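Local atomic coordinates of hypothetical protein TTHA0636 (Thermus thermophilus HB8, PDB entry 1WWP), a protein that is of unknown function but probably serves as a substrate-binding partner of a nucleotidyltransferase. Residues M1-L12 against A25-A36; A54-L62 against A74-D82. All coordinates share one frame; numbering follows the deposited sequence.

Contact 1: M1-L12 against A25-A36; sequences MAEKALATLKEL and AAIQRFEYTFEA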
loop_
_atom_site.group_PDB
_atom_site.type_symbol
_atom_site.label_atom_id
_atom_site.label_comp_id
_atom_site.label_asym_id
_atom_site.label_seq_id
_atom_site.Cartn_x
_atom_site.Cartn_y
_atom_site.Cartn_z
HETATM N N MSE A 1 -10.104 -13.922 -3.002
HETATM C CA MSE A 1 -10.063 -13.134 -1.738
HETATM C C MSE A 1 -11.034 -11.957 -1.784
HETATM O O MSE A 1 -11.450 -11.445 -0.743
HETATM C CB MSE A 1 -8.637 -12.625 -1.486
HETATM C CG MSE A 1 -8.512 -11.666 -0.305
HETATM SE SE MSE A 1 -6.683 -11.274 0.214
HETATM C CE MSE A 1 -6.609 -12.323 1.839
ATOM N N ALA A 2 -11.399 -11.546 -2.997
ATOM C CA ALA A 2 -12.310 -10.426 -3.216
ATOM C C ALA A 2 -13.339 -10.190 -2.102
ATOM O O ALA A 2 -13.101 -9.399 -1.191
ATOM C CB ALA A 2 -13.020 -10.598 -4.558
ATOM N N GLU A 3 -14.473 -10.882 -2.182
ATOM C CA GLU A 3 -15.572 -10.754 -1.216
ATOM C C GLU A 3 -15.205 -10.620 0.269
ATOM O O GLU A 3 -15.632 -9.674 0.937
ATOM C CB GLU A 3 -16.548 -11.926 -1.377
ATOM C CG GLU A 3 -17.215 -12.009 -2.747
ATOM C CD GLU A 3 -16.419 -12.827 -3.757
ATOM O OE1 GLU A 3 -15.222 -12.539 -3.971
ATOM O OE2 GLU A 3 -17.001 -13.764 -4.346
ATOM N N LYS A 4 -14.433 -11.567 0.789
ATOM C CA LYS A 4 -14.041 -11.548 2.197
ATOM C C LYS A 4 -13.181 -10.324 2.519
ATOM O O LYS A 4 -13.316 -9.711 3.585
ATOM C CB LYS A 4 -13.279 -12.832 2.532
ATOM C CG LYS A 4 -13.444 -13.322 3.967
ATOM C CD LYS A 4 -12.812 -12.376 4.978
ATOM C CE LYS A 4 -12.829 -12.985 6.370
ATOM N NZ LYS A 4 -12.234 -12.075 7.382
ATOM N N ALA A 5 -12.293 -9.974 1.597
ATOM C CA ALA A 5 -11.434 -8.814 1.786
ATOM C C ALA A 5 -12.336 -7.583 1.771
ATOM O O ALA A 5 -12.156 -6.653 2.551
ATOM C CB ALA A 5 -10.405 -8.736 0.667
ATOM N N LEU A 6 -13.326 -7.605 0.885
ATOM C CA LEU A 6 -14.277 -6.510 0.759
ATOM C C LEU A 6 -15.062 -6.276 2.054
ATOM O O LEU A 6 -15.512 -5.165 2.318
ATOM C CB LEU A 6 -15.245 -6.791 -0.391
ATOM C CG LEU A 6 -16.342 -5.758 -0.666
ATOM C CD1 LEU A 6 -15.764 -4.338 -0.751
ATOM C CD2 LEU A 6 -17.031 -6.132 -1.965
ATOM N N ALA A 7 -15.197 -7.325 2.861
ATOM C CA ALA A 7 -15.930 -7.263 4.134
ATOM C C ALA A 7 -15.182 -6.472 5.197
ATOM O O ALA A 7 -15.775 -5.708 5.963
ATOM C CB ALA A 7 -16.198 -8.680 4.637
ATOM N N THR A 8 -13.868 -6.661 5.247
ATOM C CA THR A 8 -13.040 -5.961 6.220
ATOM C C THR A 8 -12.977 -4.482 5.852
ATOM O O THR A 8 -12.912 -3.615 6.729
ATOM C CB THR A 8 -11.637 -6.559 6.255
ATOM O OG1 THR A 8 -11.012 -6.385 4.977
ATOM C CG2 THR A 8 -11.722 -8.049 6.547
ATOM N N LEU A 9 -13.016 -4.190 4.554
ATOM C CA LEU A 9 -12.994 -2.802 4.098
ATOM C C LEU A 9 -14.271 -2.079 4.536
ATOM O O LEU A 9 -14.215 -0.973 5.082
ATOM C CB LEU A 9 -12.882 -2.735 2.567
ATOM C CG LEU A 9 -13.157 -1.358 1.933
ATOM C CD1 LEU A 9 -12.184 -0.346 2.485
ATOM C CD2 LEU A 9 -13.039 -1.429 0.432
ATOM N N LYS A 10 -15.420 -2.704 4.283
ATOM C CA LYS A 10 -16.702 -2.104 4.634
ATOM C C LYS A 10 -16.823 -1.788 6.121
ATOM O O LYS A 10 -17.553 -0.876 6.507
ATOM C CB LYS A 10 -17.850 -2.999 4.164
ATOM C CG LYS A 10 -17.992 -2.998 2.649
ATOM C CD LYS A 10 -19.222 -3.746 2.167
ATOM C CE LYS A 10 -19.115 -5.241 2.419
ATOM N NZ LYS A 10 -20.322 -5.952 1.908
ATOM N N GLU A 11 -16.093 -2.528 6.951
ATOM C CA GLU A 11 -16.102 -2.283 8.384
ATOM C C GLU A 11 -15.657 -0.851 8.677
ATOM O O GLU A 11 -16.133 -0.229 9.624
ATOM C CB GLU A 11 -15.133 -3.222 9.105
ATOM C CG GLU A 11 -15.497 -4.692 9.080
ATOM C CD GLU A 11 -14.606 -5.509 10.003
ATOM O OE1 GLU A 11 -14.546 -5.176 11.203
ATOM O OE2 GLU A 11 -13.969 -6.480 9.538
ATOM N N LEU A 12 -14.750 -0.329 7.859
ATOM C CA LEU A 12 -14.206 1.003 8.090
ATOM C C LEU A 12 -14.557 2.054 7.049
ATOM O O LEU A 12 -14.589 3.239 7.357
ATOM C CB LEU A 12 -12.684 0.914 8.184
ATOM C CG LEU A 12 -12.058 0.008 9.244
ATOM C CD1 LEU A 12 -10.592 -0.256 8.897
ATOM C CD2 LEU A 12 -12.179 0.656 10.602
ATOM N N ALA A 25 -5.989 2.416 8.282
ATOM C CA ALA A 25 -6.401 1.024 8.172
ATOM C C ALA A 25 -7.362 0.824 6.996
ATOM O O ALA A 25 -7.312 -0.186 6.304
ATOM C CB ALA A 25 -7.080 0.575 9.475
ATOM N N ALA A 26 -8.256 1.780 6.784
ATOM C CA ALA A 26 -9.219 1.688 5.687
ATOM C C ALA A 26 -8.460 1.767 4.364
ATOM O O ALA A 26 -8.823 1.131 3.387
ATOM C CB ALA A 26 -10.223 2.822 5.769
ATOM N N ILE A 27 -7.394 2.553 4.345
ATOM C CA ILE A 27 -6.608 2.699 3.126
ATOM C C ILE A 27 -5.869 1.399 2.811
ATOM O O ILE A 27 -5.812 0.963 1.665
ATOM C CB ILE A 27 -5.628 3.873 3.278
ATOM C CG1 ILE A 27 -6.422 5.177 3.318
ATOM C CG2 ILE A 27 -4.607 3.866 2.155
ATOM C CD1 ILE A 27 -5.584 6.386 3.698
ATOM N N GLN A 28 -5.316 0.776 3.846
ATOM C CA GLN A 28 -4.615 -0.487 3.695
ATOM C C GLN A 28 -5.582 -1.548 3.164
ATOM O O GLN A 28 -5.256 -2.298 2.242
ATOM C CB GLN A 28 -4.034 -0.929 5.051
ATOM C CG GLN A 28 -3.549 -2.379 5.101
ATOM C CD GLN A 28 -2.277 -2.635 4.288
ATOM O OE1 GLN A 28 -1.786 -3.765 4.247
ATOM N NE2 GLN A 28 -1.742 -1.595 3.648
ATOM N N ARG A 29 -6.779 -1.610 3.730
ATOM C CA ARG A 29 -7.761 -2.602 3.293
ATOM C C ARG A 29 -8.228 -2.341 1.881
ATOM O O ARG A 29 -8.497 -3.267 1.123
ATOM C CB ARG A 29 -8.953 -2.618 4.256
ATOM C CG ARG A 29 -8.546 -3.053 5.655
ATOM C CD ARG A 29 -9.705 -3.064 6.674
ATOM N NE ARG A 29 -9.193 -3.619 7.925
ATOM C CZ ARG A 29 -9.896 -3.825 9.036
ATOM N NH1 ARG A 29 -11.191 -3.528 9.093
ATOM N NH2 ARG A 29 -9.284 -4.327 10.099
ATOM N N PHE A 30 -8.355 -1.073 1.526
ATOM C CA PHE A 30 -8.742 -0.746 0.164
ATOM C C PHE A 30 -7.673 -1.335 -0.782
ATOM O O PHE A 30 -7.985 -1.904 -1.833
ATOM C CB PHE A 30 -8.809 0.778 0.012
ATOM C CG PHE A 30 -8.751 1.248 -1.414
ATOM C CD1 PHE A 30 -9.718 0.861 -2.331
ATOM C CD2 PHE A 30 -7.704 2.067 -1.845
ATOM C CE1 PHE A 30 -9.645 1.279 -3.667
ATOM C CE2 PHE A 30 -7.622 2.493 -3.192
ATOM C CZ PHE A 30 -8.591 2.097 -4.096
ATOM N N GLU A 31 -6.411 -1.201 -0.389
ATOM C CA GLU A 31 -5.317 -1.706 -1.209
ATOM C C GLU A 31 -5.465 -3.183 -1.517
ATOM O O GLU A 31 -5.559 -3.568 -2.686
ATOM C CB GLU A 31 -3.976 -1.460 -0.517
ATOM C CG GLU A 31 -3.525 -0.001 -0.526
ATOM C CD GLU A 31 -2.118 0.172 0.034
ATOM O OE1 GLU A 31 -1.487 1.215 -0.232
ATOM O OE2 GLU A 31 -1.631 -0.734 0.742
ATOM N N TYR A 32 -5.513 -4.024 -0.484
ATOM C CA TYR A 32 -5.626 -5.445 -0.760
ATOM C C TYR A 32 -6.967 -5.878 -1.322
ATOM O O TYR A 32 -7.060 -6.924 -1.957
ATOM C CB TYR A 32 -5.214 -6.291 0.459
ATOM C CG TYR A 32 -6.053 -6.223 1.716
ATOM C CD1 TYR A 32 -7.345 -6.738 1.747
ATOM C CD2 TYR A 32 -5.493 -5.759 2.917
ATOM C CE1 TYR A 32 -8.065 -6.810 2.959
ATOM C CE2 TYR A 32 -6.195 -5.826 4.124
ATOM C CZ TYR A 32 -7.476 -6.357 4.142
ATOM O OH TYR A 32 -8.140 -6.460 5.347
ATOM N N THR A 33 -8.004 -5.071 -1.119
ATOM C CA THR A 33 -9.300 -5.403 -1.677
ATOM C C THR A 33 -9.273 -5.107 -3.174
ATOM O O THR A 33 -9.842 -5.835 -3.991
ATOM C CB THR A 33 -10.428 -4.558 -1.039
ATOM O OG1 THR A 33 -10.555 -4.899 0.348
ATOM C CG2 THR A 33 -11.751 -4.799 -1.776
ATOM N N PHE A 34 -8.619 -4.008 -3.523
ATOM C CA PHE A 34 -8.480 -3.606 -4.916
ATOM C C PHE A 34 -7.723 -4.673 -5.704
ATOM O O PHE A 34 -8.154 -5.093 -6.778
ATOM C CB PHE A 34 -7.698 -2.300 -4.990
ATOM C CG PHE A 34 -7.325 -1.898 -6.379
ATOM C CD1 PHE A 34 -6.072 -2.225 -6.902
ATOM C CD2 PHE A 34 -8.212 -1.163 -7.163
ATOM C CE1 PHE A 34 -5.708 -1.822 -8.183
ATOM C CE2 PHE A 34 -7.857 -0.755 -8.451
ATOM C CZ PHE A 34 -6.600 -1.088 -8.959
ATOM N N GLU A 35 -6.578 -5.082 -5.169
ATOM C CA GLU A 35 -5.755 -6.083 -5.832
ATOM C C GLU A 35 -6.541 -7.365 -6.055
ATOM O O GLU A 35 -6.476 -7.958 -7.131
ATOM C CB GLU A 35 -4.502 -6.370 -5.010
ATOM C CG GLU A 35 -3.651 -5.121 -4.697
ATOM C CD GLU A 35 -3.158 -4.360 -5.941
ATOM O OE1 GLU A 35 -2.832 -5.007 -6.964
ATOM O OE2 GLU A 35 -3.077 -3.113 -5.881
ATOM N N ALA A 36 -7.288 -7.792 -5.041
ATOM C CA ALA A 36 -8.088 -9.005 -5.165
ATOM C C ALA A 36 -9.224 -8.760 -6.142
ATOM O O ALA A 36 -9.648 -9.655 -6.863
ATOM C CB ALA A 36 -8.660 -9.419 -3.804
#
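Arg29 NH1 donates to Thr8 O at 2.9 Å, across the two helices. The bond is bent, with an angle of 143° at the hydrogen, and the donor is tilted well out of the carbonyl plane. The arginine runs out extended beyond CG to reach it. Thr8 CB lies over one face of the guanidinium. Leu12 CD1 lies over the opposite face, and Glu11 CB sits at the edge. This sandwich probably limits rotation of the group. The Glu11 carboxylate is near but makes no salt bridge with it. Arg29 NE has a salt bridge to Asp24 of the second subunit, so this side chain joins the helix pair to the dimer interface.

Tyr32 OH lies 2.9 Å from Thr8 OG1, close enough for a hydrogen bond, though its one proton may go elsewhere. Thr8 OG1 itself donates to Ala5 O, at 2.7 Å, one turn back in its own helix. Thr8 chi1 of 63° sets the oxygen between the backbone N and the carbonyl carbon, within reach of both. Thr8 OG1 and the Ala5 methyl both meet the Tyr32 ring at its edge, near its plane, with Ala5 CB 3.8 Å from Tyr32 CE1.

Leu9 is a knob among Ala26, Arg29, Phe30 and Thr33, and Arg29 is a knob among Thr8, Leu9, Glu11 and Leu12. Next to Leu9, Thr33 OG1 is bound to Arg29 O, 2.7 Å away. Alanines lie at both ends of the seam: Ala36 CB rests 3.6 Å from N of the poorly ordered Ala2, and Ala26 CB lies 3.9 Å from Leu12 CB. The helix axes approach to 8.7 Å, with 160° between their directions. These interlocking knobs join two nearly antiparallel helices of an all-helical bundle, consistent with the nucleotidyltransferase substrate-binding family.

Contact 2: A54-L62 against A74-D82; sequences ASPKGVIRL and ARLALGMVD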
loop_
_atom_site.group_PDB
_atom_site.type_symbol
_atom_site.label_atom_id
_atom_site.label_comp_id
_atom_site.label_asym_id
_atom_site.label_seq_id
_atom_site.Cartn_x
_atom_site.Cartn_y
_atom_site.Cartn_z
ATOM N N ALA A 54 -3.831 -7.418 -18.982
ATOM C CA ALA A 54 -2.649 -7.552 -18.134
ATOM C C ALA A 54 -2.644 -6.629 -16.912
ATOM O O ALA A 54 -2.242 -7.031 -15.820
ATOM C CB ALA A 54 -1.395 -7.305 -18.967
ATOM N N SER A 55 -3.093 -5.397 -17.101
ATOM C CA SER A 55 -3.101 -4.405 -16.027
ATOM C C SER A 55 -4.490 -4.037 -15.511
ATOM O O SER A 55 -5.490 -4.270 -16.172
ATOM C CB SER A 55 -2.430 -3.132 -16.524
ATOM O OG SER A 55 -3.204 -2.564 -17.575
ATOM N N PRO A 56 -4.556 -3.434 -14.315
ATOM C CA PRO A 56 -5.841 -3.032 -13.737
ATOM C C PRO A 56 -6.683 -2.201 -14.715
ATOM O O PRO A 56 -7.887 -2.447 -14.895
ATOM C CB PRO A 56 -5.417 -2.234 -12.514
ATOM C CG PRO A 56 -4.210 -2.979 -12.052
ATOM C CD PRO A 56 -3.457 -3.209 -13.354
ATOM N N LYS A 57 -6.052 -1.222 -15.364
ATOM C CA LYS A 57 -6.778 -0.376 -16.315
ATOM C C LYS A 57 -7.247 -1.123 -17.558
ATOM O O LYS A 57 -8.342 -0.892 -18.060
ATOM C CB LYS A 57 -5.925 0.828 -16.727
ATOM C CG LYS A 57 -6.060 2.026 -15.783
ATOM C CD LYS A 57 -5.281 3.228 -16.303
ATOM C CE LYS A 57 -5.456 4.442 -15.401
ATOM N NZ LYS A 57 -4.588 5.584 -15.842
ATOM N N GLY A 58 -6.418 -2.023 -18.057
ATOM C CA GLY A 58 -6.798 -2.781 -19.234
ATOM C C GLY A 58 -7.944 -3.716 -18.928
ATOM O O GLY A 58 -8.843 -3.912 -19.741
ATOM N N VAL A 59 -7.900 -4.315 -17.746
ATOM C CA VAL A 59 -8.956 -5.236 -17.343
ATOM C C VAL A 59 -10.268 -4.471 -17.182
ATOM O O VAL A 59 -11.336 -4.914 -17.590
ATOM C CB VAL A 59 -8.593 -5.981 -16.009
ATOM C CG1 VAL A 59 -9.783 -6.808 -15.520
ATOM C CG2 VAL A 59 -7.404 -6.896 -16.258
ATOM N N ILE A 60 -10.179 -3.278 -16.623
ATOM C CA ILE A 60 -11.397 -2.497 -16.438
ATOM C C ILE A 60 -12.004 -2.141 -17.827
ATOM O O ILE A 60 -13.227 -2.244 -18.034
ATOM C CB ILE A 60 -11.087 -1.238 -15.549
ATOM C CG1 ILE A 60 -10.904 -1.693 -14.100
ATOM C CG2 ILE A 60 -12.175 -0.212 -15.686
ATOM C CD1 ILE A 60 -10.243 -0.643 -13.189
ATOM N N ARG A 61 -11.145 -1.771 -18.779
ATOM C CA ARG A 61 -11.606 -1.420 -20.132
ATOM C C ARG A 61 -12.293 -2.616 -20.785
ATOM O O ARG A 61 -13.302 -2.479 -21.463
ATOM C CB ARG A 61 -10.438 -0.965 -21.016
ATOM C CG ARG A 61 -9.618 0.147 -20.405
ATOM C CD ARG A 61 -9.696 1.378 -21.273
ATOM N NE ARG A 61 -8.881 2.471 -20.771
ATOM C CZ ARG A 61 -7.563 2.426 -20.622
ATOM N NH1 ARG A 61 -6.879 1.329 -20.937
ATOM N NH2 ARG A 61 -6.938 3.490 -20.147
ATOM N N LEU A 62 -11.747 -3.816 -20.590
ATOM C CA LEU A 62 -12.364 -5.032 -21.157
ATOM C C LEU A 62 -13.663 -5.325 -20.391
ATOM O O LEU A 62 -14.662 -5.701 -20.985
ATOM C CB LEU A 62 -11.400 -6.234 -21.056
ATOM C CG LEU A 62 -10.107 -6.097 -21.885
ATOM C CD1 LEU A 62 -9.108 -7.169 -21.476
ATOM C CD2 LEU A 62 -10.434 -6.188 -23.392
ATOM N N ALA A 74 -17.299 1.955 -14.890
ATOM C CA ALA A 74 -15.947 1.871 -15.451
ATOM C C ALA A 74 -15.113 3.065 -15.028
ATOM O O ALA A 74 -14.026 2.894 -14.496
ATOM C CB ALA A 74 -15.998 1.782 -16.984
ATOM N N ARG A 75 -15.618 4.281 -15.254
ATOM C CA ARG A 75 -14.879 5.479 -14.876
ATOM C C ARG A 75 -14.589 5.535 -13.374
ATOM O O ARG A 75 -13.503 5.926 -12.959
ATOM C CB ARG A 75 -15.641 6.735 -15.316
ATOM C CG ARG A 75 -15.597 6.962 -16.819
ATOM C CD ARG A 75 -14.151 7.158 -17.277
ATOM N NE ARG A 75 -13.930 6.758 -18.665
ATOM C CZ ARG A 75 -12.733 6.716 -19.241
ATOM N NH1 ARG A 75 -11.654 7.052 -18.548
ATOM N NH2 ARG A 75 -12.609 6.325 -20.502
ATOM N N LEU A 76 -15.549 5.141 -12.550
ATOM C CA LEU A 76 -15.320 5.153 -11.113
ATOM C C LEU A 76 -14.195 4.136 -10.821
ATOM O O LEU A 76 -13.378 4.345 -9.927
ATOM C CB LEU A 76 -16.606 4.766 -10.376
ATOM C CG LEU A 76 -16.962 5.338 -8.991
ATOM C CD1 LEU A 76 -17.311 4.181 -8.082
ATOM C CD2 LEU A 76 -15.828 6.162 -8.398
ATOM N N ALA A 77 -14.163 3.046 -11.590
ATOM C CA ALA A 77 -13.145 1.994 -11.454
ATOM C C ALA A 77 -11.756 2.527 -11.812
ATOM O O ALA A 77 -10.784 2.281 -11.102
ATOM C CB ALA A 77 -13.486 0.809 -12.361
ATOM N N LEU A 78 -11.673 3.254 -12.920
ATOM C CA LEU A 78 -10.412 3.830 -13.373
ATOM C C LEU A 78 -9.908 4.848 -12.356
ATOM O O LEU A 78 -8.700 5.061 -12.211
ATOM C CB LEU A 78 -10.599 4.501 -14.741
ATOM C CG LEU A 78 -10.896 3.562 -15.913
ATOM C CD1 LEU A 78 -11.404 4.361 -17.105
ATOM C CD2 LEU A 78 -9.642 2.775 -16.269
ATOM N N GLY A 79 -10.837 5.480 -11.647
ATOM C CA GLY A 79 -10.430 6.447 -10.649
ATOM C C GLY A 79 -9.862 5.675 -9.483
ATOM O O GLY A 79 -8.958 6.136 -8.785
HETATM N N MSE A 80 -10.398 4.476 -9.284
HETATM C CA MSE A 80 -9.957 3.606 -8.209
HETATM C C MSE A 80 -8.499 3.209 -8.458
HETATM O O MSE A 80 -7.702 3.153 -7.532
HETATM C CB MSE A 80 -10.850 2.372 -8.171
HETATM C CG MSE A 80 -10.830 1.608 -6.875
HETATM SE SE MSE A 80 -12.337 0.392 -6.783
HETATM C CE MSE A 80 -11.705 -0.986 -8.001
ATOM N N VAL A 81 -8.148 2.943 -9.714
ATOM C CA VAL A 81 -6.765 2.583 -10.018
ATOM C C VAL A 81 -5.845 3.764 -9.715
ATOM O O VAL A 81 -4.783 3.592 -9.124
ATOM C CB VAL A 81 -6.595 2.133 -11.488
ATOM C CG1 VAL A 81 -5.092 1.912 -11.822
ATOM C CG2 VAL A 81 -7.346 0.827 -11.713
ATOM N N ASP A 82 -6.253 4.973 -10.082
ATOM C CA ASP A 82 -5.405 6.126 -9.797
ATOM C C ASP A 82 -5.254 6.375 -8.284
ATOM O O ASP A 82 -4.165 6.692 -7.811
ATOM C CB ASP A 82 -5.932 7.373 -10.524
ATOM C CG ASP A 82 -5.682 7.318 -12.041
ATOM O OD1 ASP A 82 -4.679 6.690 -12.469
ATOM O OD2 ASP A 82 -6.475 7.916 -12.805
#
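Ile60 sits as a knob among Ala74, Ala77, Leu78 and Val81. Its CD1 does much of the touching, at 3.6 Å from both Ala77 CB and Val81 CG2. The Ile60 and Val81 side chains lie alongside each other, running opposite ways. With chi1 at -74°, the other branch of Ile60, CG2, lies anti to the backbone N and packs against Ala77 and Leu78. Ile60 CG2 meets Leu78 CD2 at 4.0 Å.

Val81 CG2 also reaches Pro56 CB, 3.7 Å away, so this one methyl bridges the first turn of helix 56-66 and Ile60 one turn on. Lys57 closes the solvent side. Its CG packs 3.7 Å from Leu78 CD2, with the lysine chain lying across the leucine. Beyond CG the lysine is fully extended. It carries NZ along the edge of the packing to Asp82 OD1, where they make a long salt bridge of 3.6 Å.

Further out, Ser55 caps the start of helix 56-66. Its OG accepts from Gly58 N at 3.3 Å, with a fairly straight angle of 155°. This cap probably steadies the turn that presents Pro56 and Lys57. Trp38 packs on Pro56 and Phe34 on Val81, both from helix 20-49, so the long helix lies against this seam.

The two helices run antiparallel, 174° apart in direction, with axes 9.7 Å apart at the closest. No hydrogen bond crosses between the segments. The pairing therefore rests on apolar packing, with its one salt bridge at the solvent-facing edge, where solvent probably weakens it.

The chain starts with helix 2-13, turns, and returns as helix 20-49. Contact 1 closes that first loop. The chain then passes to helix 56-66, turns again, and comes back as helix 71-86. Contact 2 closes this second loop. The two contacts lie in series, so they neither nest nor cross. Their centres are about 17 Å apart, on opposite sides of the centre of the chain. Helix 20-49 joins them. The ring of Phe30, which leads away from helix 2-13, packs on Met80 (a selenomethionine). Phe34, on the far side from helix 2-13, packs on Met80, Val81 and Pro56. Helix 93-116 touches both contacts, and Tyr106 reaches Phe30 as well as Met80.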